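RagB/SusD family nutrient uptake outer membrane protein (Bacteroides thetaiotaomicron, PDB 7KV2) probably binds beta-glucan at the outer membrane of this gut bacterium, as a SusD-family surface glycan-binding protein serving nutrient uptake. Local coordinates at residues Thr182-Tyr187 with Met229-Asp234; Met222-Ile227 with Asp234-Thr239; Lys242-Ile247 with Ser406-Asn411. One frame throughout, in Å; residues are numbered along the deposited sequence.

Contact 1. Residues Thr182-Tyr187 with Met229-Asp234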
loop_
_atom_site.group_PDB
_atom_site.type_symbol
_atom_site.label_atom_id
_atom_site.label_comp_id
_atom_site.label_asym_id
_atom_site.label_seq_id
_atom_site.Cartn_x
_atom_site.Cartn_y
_atom_site.Cartn_z
ATOM N N THR A 182 22.794 6.538 2.512
ATOM C CA THR A 182 22.180 7.199 1.328
ATOM C C THR A 182 21.057 6.255 0.855
ATOM O O THR A 182 21.149 5.031 1.114
ATOM C CB THR A 182 23.174 7.470 0.186
ATOM O OG1 THR A 182 23.529 6.203 -0.371
ATOM C CG2 THR A 182 24.423 8.233 0.604
ATOM N N ALA A 183 20.037 6.783 0.197
ATOM C CA ALA A 183 18.981 5.974 -0.459
ATOM C C ALA A 183 19.625 4.886 -1.322
ATOM O O ALA A 183 19.209 3.702 -1.200
ATOM C CB ALA A 183 18.085 6.898 -1.266
ATOM N N ASP A 184 20.620 5.247 -2.154
ATOM C CA ASP A 184 21.321 4.305 -3.078
ATOM C C ASP A 184 22.028 3.210 -2.278
ATOM O O ASP A 184 21.992 2.035 -2.701
ATOM C CB ASP A 184 22.354 5.005 -3.963
ATOM C CG ASP A 184 21.762 5.786 -5.110
ATOM O OD1 ASP A 184 20.513 5.749 -5.310
ATOM O OD2 ASP A 184 22.554 6.392 -5.827
ATOM N N GLN A 185 22.641 3.555 -1.157
ATOM C CA GLN A 185 23.280 2.524 -0.289
ATOM C C GLN A 185 22.201 1.619 0.321
ATOM O O GLN A 185 22.462 0.442 0.486
ATOM C CB GLN A 185 24.092 3.174 0.835
ATOM C CG GLN A 185 25.391 3.810 0.360
ATOM C CD GLN A 185 26.070 4.580 1.462
ATOM O OE1 GLN A 185 25.436 5.181 2.325
ATOM N NE2 GLN A 185 27.395 4.540 1.453
ATOM N N LEU A 186 21.037 2.154 0.691
ATOM C CA LEU A 186 19.990 1.303 1.325
ATOM C C LEU A 186 19.446 0.343 0.260
ATOM O O LEU A 186 19.336 -0.859 0.548
ATOM C CB LEU A 186 18.927 2.192 1.967
ATOM C CG LEU A 186 17.787 1.435 2.645
ATOM C CD1 LEU A 186 18.276 0.380 3.624
ATOM C CD2 LEU A 186 16.854 2.399 3.345
ATOM N N TYR A 187 19.242 0.819 -0.971
ATOM C CA TYR A 187 18.802 -0.009 -2.121
ATOM C C TYR A 187 19.723 -1.232 -2.235
ATOM O O TYR A 187 19.274 -2.387 -2.360
ATOM C CB TYR A 187 18.780 0.789 -3.431
ATOM C CG TYR A 187 18.584 -0.091 -4.625
ATOM C CD1 TYR A 187 17.336 -0.644 -4.883
ATOM C CD2 TYR A 187 19.648 -0.514 -5.399
ATOM C CE1 TYR A 187 17.137 -1.518 -5.930
ATOM C CE2 TYR A 187 19.466 -1.397 -6.447
ATOM C CZ TYR A 187 18.207 -1.918 -6.699
ATOM O OH TYR A 187 17.981 -2.772 -7.728
ATOM N N MET A 229 12.569 -1.323 -9.984
ATOM C CA MET A 229 11.979 -0.347 -10.920
ATOM C C MET A 229 12.018 1.037 -10.292
ATOM O O MET A 229 12.291 2.012 -11.039
ATOM C CB MET A 229 10.570 -0.761 -11.346
ATOM C CG MET A 229 10.600 -2.016 -12.189
ATOM S SD MET A 229 8.954 -2.787 -12.432
ATOM C CE MET A 229 8.367 -1.676 -13.698
ATOM N N TYR A 230 11.812 1.164 -8.984
ATOM C CA TYR A 230 11.823 2.514 -8.373
ATOM C C TYR A 230 13.256 3.096 -8.444
ATOM O O TYR A 230 13.414 4.310 -8.534
ATOM C CB TYR A 230 11.338 2.526 -6.930
ATOM C CG TYR A 230 11.069 3.927 -6.444
ATOM C CD1 TYR A 230 10.074 4.697 -7.021
ATOM C CD2 TYR A 230 11.834 4.515 -5.454
ATOM C CE1 TYR A 230 9.847 6.005 -6.626
ATOM C CE2 TYR A 230 11.603 5.814 -5.026
ATOM C CZ TYR A 230 10.620 6.575 -5.639
ATOM O OH TYR A 230 10.356 7.848 -5.230
ATOM N N GLN A 231 14.255 2.226 -8.351
ATOM C CA GLN A 231 15.700 2.614 -8.375
ATOM C C GLN A 231 16.136 2.941 -9.807
ATOM O O GLN A 231 17.182 3.576 -9.956
ATOM C CB GLN A 231 16.545 1.463 -7.841
ATOM C CG GLN A 231 18.051 1.771 -7.794
ATOM C CD GLN A 231 18.381 2.855 -6.804
ATOM O OE1 GLN A 231 17.563 3.236 -5.973
ATOM N NE2 GLN A 231 19.620 3.354 -6.846
ATOM N N ASN A 232 15.393 2.481 -10.801
ATOM C CA ASN A 232 15.743 2.552 -12.240
ATOM C C ASN A 232 17.020 1.731 -12.432
ATOM O O ASN A 232 17.926 2.195 -13.163
ATOM C CB ASN A 232 15.862 3.994 -12.742
ATOM C CG ASN A 232 14.500 4.619 -13.006
ATOM O OD1 ASN A 232 14.055 5.474 -12.269
ATOM N ND2 ASN A 232 13.791 4.153 -14.015
ATOM N N ASP A 233 17.099 0.576 -11.765
ATOM C CA ASP A 233 18.319 -0.285 -11.807
ATOM C C ASP A 233 18.212 -1.209 -13.017
ATOM O O ASP A 233 17.804 -2.390 -12.867
ATOM C CB ASP A 233 18.538 -1.027 -10.498
ATOM C CG ASP A 233 19.761 -1.927 -10.546
ATOM O OD1 ASP A 233 20.557 -1.811 -11.555
ATOM O OD2 ASP A 233 19.865 -2.762 -9.625
ATOM N N ASP A 234 18.576 -0.674 -14.190
ATOM C CA ASP A 234 18.410 -1.354 -15.499
ATOM C C ASP A 234 19.271 -2.626 -15.493
ATOM O O ASP A 234 18.899 -3.598 -16.195
ATOM C CB ASP A 234 18.621 -0.368 -16.654
ATOM C CG ASP A 234 20.052 0.127 -16.767
ATOM O OD1 ASP A 234 20.591 0.578 -15.750
ATOM O OD2 ASP A 234 20.617 0.016 -17.859
HETATM O O HOH W 1 17.895 4.968 -3.990
#
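The phenol ring of Tyr187 carries Gln231 on one face and meets Asp233 at its edge. Gln231 CG stands 3.5 Å from the centroid of the Tyr187 ring, almost on the ring normal, which makes a CH-pi contact. Gln231 CB sits nearer the CE1 corner, and the amide stacks over the CG side with its plane only 9° from that of the ring. Near the ring plane, Tyr187 OH donates to Asp233 OD2 over 2.7 Å, using the anti lone pair of a carboxylate turned almost square to the ring. Asp233 is also held by the residues that follow it: OD1 accepts from Ser235 OG, and OD2 forms a salt bridge with Arg236.

With CG anti to the backbone N (chi1 -179°) and a bend at chi2, Gln231 passes slantwise over the ring face and brings its amide to Asp184. Gln231 NE2 donates to Asp184 OD1 at 3.0 Å; the bond is nearly straight (165°), in the plane of the amide but coming from above the carboxylate. A water donates to the same Asp184 OD1 and, over 2.7 Å, to Gln231 OE1, so both ends of the amide are gripped and its rotation is fixed.

Thr182 and Gln185 form a capping box at the start of helix 183-200, and Asn232 closes helix 217-231 with a Schellman motif. The contact thus joins two helix ends in the tetratricopeptide-like region. Trp159 of helix 137-162 touches both Leu186 and Gln231, while helix 463-469 packs on Tyr230.

Contact 2. Residues Met222-Ile227 with Asp234-Thr239. With EDO (1,2-ethanediol), chain E.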
loop_
_atom_site.group_PDB
_atom_site.type_symbol
_atom_site.label_atom_id
_atom_site.label_comp_id
_atom_site.label_asym_id
_atom_site.label_seq_id
_atom_site.Cartn_x
_atom_site.Cartn_y
_atom_site.Cartn_z
ATOM N N MET A 222 7.700 -9.788 -6.387
ATOM C CA MET A 222 7.019 -8.487 -6.604
ATOM C C MET A 222 7.772 -7.363 -5.872
ATOM O O MET A 222 7.866 -6.266 -6.426
ATOM C CB MET A 222 5.557 -8.544 -6.168
ATOM C CG MET A 222 4.693 -9.425 -7.086
ATOM S SD MET A 222 4.624 -8.860 -8.802
ATOM C CE MET A 222 3.449 -7.497 -8.630
ATOM N N LEU A 223 8.211 -7.590 -4.637
ATOM C CA LEU A 223 8.998 -6.598 -3.866
ATOM C C LEU A 223 10.330 -6.309 -4.598
ATOM O O LEU A 223 10.735 -5.135 -4.701
ATOM C CB LEU A 223 9.193 -7.144 -2.450
ATOM C CG LEU A 223 10.000 -6.246 -1.522
ATOM C CD1 LEU A 223 9.396 -4.864 -1.441
ATOM C CD2 LEU A 223 10.107 -6.868 -0.139
ATOM N N TYR A 224 10.927 -7.335 -5.193
ATOM C CA TYR A 224 12.181 -7.219 -5.992
ATOM C C TYR A 224 11.906 -6.292 -7.188
ATOM O O TYR A 224 12.585 -5.252 -7.363
ATOM C CB TYR A 224 12.682 -8.620 -6.347
ATOM C CG TYR A 224 13.896 -8.637 -7.246
ATOM C CD1 TYR A 224 13.784 -8.438 -8.608
ATOM C CD2 TYR A 224 15.167 -8.787 -6.711
ATOM C CE1 TYR A 224 14.895 -8.479 -9.442
ATOM C CE2 TYR A 224 16.289 -8.809 -7.532
ATOM C CZ TYR A 224 16.157 -8.662 -8.897
ATOM O OH TYR A 224 17.261 -8.657 -9.699
ATOM N N ALA A 225 10.853 -6.580 -7.967
ATOM C CA ALA A 225 10.491 -5.764 -9.151
ATOM C C ALA A 225 10.210 -4.323 -8.716
ATOM O O ALA A 225 10.638 -3.358 -9.434
ATOM C CB ALA A 225 9.300 -6.370 -9.865
ATOM N N GLU A 226 9.507 -4.171 -7.592
ATOM C CA GLU A 226 9.138 -2.856 -7.034
ATOM C C GLU A 226 10.400 -2.015 -6.800
ATOM O O GLU A 226 10.462 -0.868 -7.324
ATOM C CB GLU A 226 8.356 -2.971 -5.738
ATOM C CG GLU A 226 8.011 -1.599 -5.164
ATOM C CD GLU A 226 7.033 -1.568 -3.998
ATOM O OE1 GLU A 226 6.353 -2.598 -3.707
ATOM O OE2 GLU A 226 6.996 -0.536 -3.358
ATOM N N ILE A 227 11.365 -2.528 -6.046
ATOM C CA ILE A 227 12.540 -1.692 -5.635
ATOM C C ILE A 227 13.489 -1.521 -6.848
ATOM O O ILE A 227 14.016 -0.385 -7.047
ATOM C CB ILE A 227 13.199 -2.251 -4.354
ATOM C CG1 ILE A 227 13.935 -3.571 -4.580
ATOM C CG2 ILE A 227 12.187 -2.368 -3.220
ATOM C CD1 ILE A 227 14.795 -3.962 -3.425
ATOM N N ASP A 234 18.576 -0.674 -14.190
ATOM C CA ASP A 234 18.410 -1.354 -15.499
ATOM C C ASP A 234 19.271 -2.626 -15.493
ATOM O O ASP A 234 18.899 -3.598 -16.195
ATOM C CB ASP A 234 18.621 -0.368 -16.654
ATOM C CG ASP A 234 20.052 0.127 -16.767
ATOM O OD1 ASP A 234 20.591 0.578 -15.750
ATOM O OD2 ASP A 234 20.617 0.016 -17.859
ATOM N N SER A 235 20.283 -2.695 -14.631
ATOM C CA SER A 235 21.144 -3.899 -14.520
ATOM C C SER A 235 20.319 -5.098 -14.016
ATOM O O SER A 235 20.775 -6.248 -14.170
ATOM C CB SER A 235 22.335 -3.648 -13.659
ATOM O OG SER A 235 22.007 -3.824 -12.295
ATOM N N ARG A 236 19.136 -4.872 -13.429
ATOM C CA ARG A 236 18.369 -5.971 -12.803
ATOM C C ARG A 236 17.011 -6.144 -13.480
ATOM O O ARG A 236 16.247 -6.994 -13.001
ATOM C CB ARG A 236 18.241 -5.722 -11.304
ATOM C CG ARG A 236 19.463 -6.175 -10.520
ATOM C CD ARG A 236 19.221 -6.063 -9.047
ATOM N NE ARG A 236 20.366 -6.593 -8.334
ATOM C CZ ARG A 236 21.495 -5.926 -8.096
ATOM N NH1 ARG A 236 21.654 -4.678 -8.509
ATOM N NH2 ARG A 236 22.465 -6.530 -7.434
ATOM N N TYR A 237 16.741 -5.407 -14.559
ATOM C CA TYR A 237 15.444 -5.454 -15.292
ATOM C C TYR A 237 15.168 -6.844 -15.875
ATOM O O TYR A 237 14.016 -7.342 -15.791
ATOM C CB TYR A 237 15.401 -4.378 -16.378
ATOM C CG TYR A 237 15.174 -2.956 -15.924
ATOM C CD1 TYR A 237 15.067 -2.588 -14.591
ATOM C CD2 TYR A 237 15.113 -1.944 -16.870
ATOM C CE1 TYR A 237 14.847 -1.275 -14.219
ATOM C CE2 TYR A 237 14.899 -0.624 -16.514
ATOM C CZ TYR A 237 14.758 -0.291 -15.189
ATOM O OH TYR A 237 14.599 1.013 -14.859
ATOM N N SER A 238 16.180 -7.498 -16.466
ATOM C CA SER A 238 16.013 -8.826 -17.106
ATOM C C SER A 238 15.655 -9.873 -16.060
ATOM O O SER A 238 14.835 -10.740 -16.391
ATOM C CB SER A 238 17.252 -9.263 -17.875
ATOM O OG SER A 238 17.288 -8.586 -19.114
ATOM N N THR A 239 16.281 -9.810 -14.886
ATOM C CA THR A 239 15.971 -10.698 -13.724
ATOM C C THR A 239 14.538 -10.426 -13.219
ATOM O O THR A 239 13.745 -11.376 -13.067
ATOM C CB THR A 239 17.011 -10.524 -12.625
ATOM O OG1 THR A 239 18.262 -10.858 -13.228
ATOM C CG2 THR A 239 16.760 -11.397 -11.416
HETATM C C1 EDO E . 5.646 0.874 -0.598
HETATM O O1 EDO E . 5.095 2.172 -0.455
HETATM C C2 EDO E . 4.719 -0.146 -1.150
HETATM O O2 EDO E . 5.134 -1.520 -1.060
#
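Tyr224 reaches across a helical hairpin of the tetratricopeptide-like fold, from helix 217-231 to the 3-10 turn and first residues that lead into helix 237-249. The tight part is the far end of its side chain. Tyr224 OH is wedged between two aliphatic groups, with Arg236 CD at 3.3 Å and Thr239 CG2 also at 3.3 Å. Arg236 CG is close behind, 3.4 Å from Tyr224 OH, so the hydroxyl rests along the arginine chain. Both partners cross the tyrosine at about a right angle, and the contact between the segments is one of van der Waals packing. A chi1 of 176° sets the Tyr224 ring opposite the backbone N and sends it out from the helix into this notch.

The Arg236 chain runs extended from CG to NE, and its guanidinium has the phenol oxygen near its plane, at the edge. Its charge is paired elsewhere, with Asp233 through NH1 and with Glu195 through NE. Tyr224 is buried: Val191 and Ala240 touch it, and its ring meets Tyr243 edge-to-face. A serine in place of Tyr224 would probably open a gap between Arg236 CD and Thr239 CG2 and cost Tyr243 its edge-to-face neighbour.

The loose side is the turn, where Asp234 and Ser235 are exposed. Across the hairpin from it, Glu226 points away from the tight spot: it forms a salt bridge with Lys160 and accepts from Tyr403 and Asn156. It also holds a molecule of ethanediol, probably from the crystallisation liquor, whose O2 donates to Glu226 OE1 at 3.1 Å.

Contact 3. Residues Lys242-Ile247 with Ser406-Asn411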
loop_
_atom_site.group_PDB
_atom_site.type_symbol
_atom_site.label_atom_id
_atom_site.label_comp_id
_atom_site.label_asym_id
_atom_site.label_seq_id
_atom_site.Cartn_x
_atom_site.Cartn_y
_atom_site.Cartn_z
ATOM N N LYS A 242 12.184 -11.954 -15.747
ATOM C CA LYS A 242 12.161 -13.429 -15.558
ATOM C C LYS A 242 11.261 -13.804 -14.347
ATOM O O LYS A 242 10.458 -14.746 -14.454
ATOM C CB LYS A 242 13.614 -13.886 -15.425
ATOM C CG LYS A 242 13.852 -15.259 -14.835
ATOM C CD LYS A 242 15.362 -15.505 -14.669
ATOM C CE LYS A 242 15.727 -16.351 -13.475
ATOM N NZ LYS A 242 15.745 -17.782 -13.845
ATOM N N TYR A 243 11.342 -13.070 -13.246
ATOM C CA TYR A 243 10.508 -13.317 -12.024
ATOM C C TYR A 243 9.026 -13.063 -12.310
ATOM O O TYR A 243 8.169 -13.888 -11.885
ATOM C CB TYR A 243 11.027 -12.502 -10.844
ATOM C CG TYR A 243 12.399 -12.894 -10.376
ATOM C CD1 TYR A 243 12.946 -14.149 -10.636
ATOM C CD2 TYR A 243 13.132 -12.016 -9.615
ATOM C CE1 TYR A 243 14.194 -14.510 -10.147
ATOM C CE2 TYR A 243 14.384 -12.356 -9.135
ATOM C CZ TYR A 243 14.924 -13.595 -9.419
ATOM O OH TYR A 243 16.155 -13.877 -8.908
ATOM N N MET A 244 8.702 -11.969 -12.998
ATOM C CA MET A 244 7.307 -11.694 -13.408
ATOM C C MET A 244 6.812 -12.854 -14.284
ATOM O O MET A 244 5.682 -13.361 -14.084
ATOM C CB MET A 244 7.215 -10.352 -14.144
ATOM C CG MET A 244 7.613 -9.135 -13.308
ATOM S SD MET A 244 6.711 -8.962 -11.711
ATOM C CE MET A 244 7.803 -9.872 -10.617
ATOM N N GLU A 245 7.650 -13.337 -15.208
ATOM C CA GLU A 245 7.261 -14.434 -16.119
ATOM C C GLU A 245 6.996 -15.709 -15.317
ATOM O O GLU A 245 6.126 -16.480 -15.738
ATOM C CB GLU A 245 8.328 -14.604 -17.208
ATOM C CG GLU A 245 8.388 -13.464 -18.211
ATOM C CD GLU A 245 7.259 -13.380 -19.212
ATOM O OE1 GLU A 245 6.214 -14.034 -19.002
ATOM O OE2 GLU A 245 7.419 -12.639 -20.208
ATOM N N GLU A 246 7.722 -15.956 -14.226
ATOM C CA GLU A 246 7.509 -17.169 -13.391
ATOM C C GLU A 246 6.123 -17.118 -12.739
ATOM O O GLU A 246 5.435 -18.132 -12.734
ATOM C CB GLU A 246 8.596 -17.270 -12.326
ATOM C CG GLU A 246 9.903 -17.782 -12.887
ATOM C CD GLU A 246 10.973 -18.009 -11.843
ATOM O OE1 GLU A 246 10.609 -18.252 -10.689
ATOM O OE2 GLU A 246 12.174 -17.912 -12.193
ATOM N N ILE A 247 5.725 -15.950 -12.227
ATOM C CA ILE A 247 4.363 -15.745 -11.645
ATOM C C ILE A 247 3.335 -15.928 -12.755
ATOM O O ILE A 247 2.302 -16.593 -12.530
ATOM C CB ILE A 247 4.246 -14.355 -10.976
ATOM C CG1 ILE A 247 5.212 -14.199 -9.808
ATOM C CG2 ILE A 247 2.797 -14.122 -10.533
ATOM C CD1 ILE A 247 5.299 -12.814 -9.235
ATOM N N SER A 406 -2.548 -8.150 -11.655
ATOM C CA SER A 406 -2.535 -7.105 -12.714
ATOM C C SER A 406 -1.216 -6.302 -12.642
ATOM O O SER A 406 -0.717 -5.850 -13.688
ATOM C CB SER A 406 -3.749 -6.244 -12.620
ATOM O OG SER A 406 -3.768 -5.554 -11.394
ATOM N N GLU A 407 -0.620 -6.170 -11.455
ATOM C CA GLU A 407 0.673 -5.499 -11.307
ATOM C C GLU A 407 1.786 -6.361 -11.892
ATOM O O GLU A 407 2.726 -5.780 -12.512
ATOM C CB GLU A 407 0.973 -5.161 -9.856
ATOM C CG GLU A 407 2.110 -4.177 -9.780
ATOM C CD GLU A 407 2.421 -3.534 -8.450
ATOM O OE1 GLU A 407 1.795 -3.898 -7.422
ATOM O OE2 GLU A 407 3.363 -2.658 -8.462
ATOM N N THR A 408 1.708 -7.678 -11.697
ATOM C CA THR A 408 2.651 -8.609 -12.343
ATOM C C THR A 408 2.623 -8.385 -13.868
ATOM O O THR A 408 3.678 -8.274 -14.472
ATOM C CB THR A 408 2.283 -10.059 -12.015
ATOM O OG1 THR A 408 2.138 -10.233 -10.611
ATOM C CG2 THR A 408 3.339 -11.012 -12.519
ATOM N N LEU A 409 1.439 -8.406 -14.472
ATOM C CA LEU A 409 1.263 -8.282 -15.940
ATOM C C LEU A 409 1.786 -6.919 -16.426
ATOM O O LEU A 409 2.515 -6.876 -17.455
ATOM C CB LEU A 409 -0.212 -8.477 -16.300
ATOM C CG LEU A 409 -0.802 -9.888 -16.172
ATOM C CD1 LEU A 409 -2.309 -9.838 -16.302
ATOM C CD2 LEU A 409 -0.241 -10.857 -17.199
ATOM N N LEU A 410 1.446 -5.833 -15.738
ATOM C CA LEU A 410 1.882 -4.482 -16.149
ATOM C C LEU A 410 3.394 -4.350 -15.942
ATOM O O LEU A 410 4.051 -3.704 -16.799
ATOM C CB LEU A 410 1.053 -3.453 -15.389
ATOM C CG LEU A 410 -0.418 -3.438 -15.808
ATOM C CD1 LEU A 410 -1.257 -2.450 -14.996
ATOM C CD2 LEU A 410 -0.577 -3.117 -17.281
ATOM N N ASN A 411 3.937 -4.876 -14.845
ATOM C CA ASN A 411 5.412 -4.880 -14.591
ATOM C C ASN A 411 6.131 -5.569 -15.777
ATOM O O ASN A 411 7.104 -4.989 -16.318
ATOM C CB ASN A 411 5.782 -5.630 -13.311
ATOM C CG ASN A 411 5.560 -4.884 -12.009
ATOM O OD1 ASN A 411 5.200 -3.709 -11.996
ATOM N ND2 ASN A 411 5.806 -5.566 -10.902
#
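Met244 and Asn411 cross obliquely where helix 242-247 packs on helix 406-411, an interhelical contact within the tetratricopeptide-like fold of this SusD-family protein. The two segments run closer to antiparallel than to parallel, their N-to-C directions 138° apart and their axes 9.3 Å at closest. The backbones come nearest at Met244 and Thr408, whose CA atoms are 5.7 Å apart.

In the methionine chain, bends at chi2 and chi3 bring the sulfur up to Asn411, within reach of both CB and ND2. Asn411 ND2 donates to Met244 SD over 3.6 Å. The bond is weak although straight (166°), and Asn411 CB also touches Met244 SD, at 3.8 Å. At its other end the same amide is better occupied, with OD1 accepting from Arg453, which fixes which way the group is turned and leaves its N-H side facing the sulfur. Met222 of helix 217-231 closes in on both Met244 and Thr408.

Thr408 offers its methyl to the other helix. Having CG2 anti to the backbone N brings that methyl against the Met244 backbone, with Thr408 CG2 at 3.7 Å from Met244 O. All four contact residues are buried.

Towards the end of the segment Ile247 also leans on Tyr405, a residue of the bound sodium site to which the following Ile248 belongs as well; the Ile247 side chain is about 6 Å from the ion. On the side facing Thr408, its branch methyl completes the seam: Ile247 CG2 meets Thr408 CG2 at 3.7 Å.

Overall arrangement
From the N terminus, contact 1 comes first: the start of helix 183-200 is brought to the end of helix 217-231, closing a loop of 41 residues. Contact 2 opens inside that loop and ends beyond it, so the two cross; they share Asp234, and Tyr187 packs against Arg236 between them. Contact 3 follows in series and closes a far longer excursion of 158 residues, containing strand 273-277, by returning helix 405-417 to helix 237-249. Met222 links contacts 2 and 3, its sulfur lying near the sulfur of Met244 and the hydroxyl of Thr408. Together the contacts join four helices, with helix 217-231 shared by contacts 1 and 2 and helix 237-249 by contacts 2 and 3.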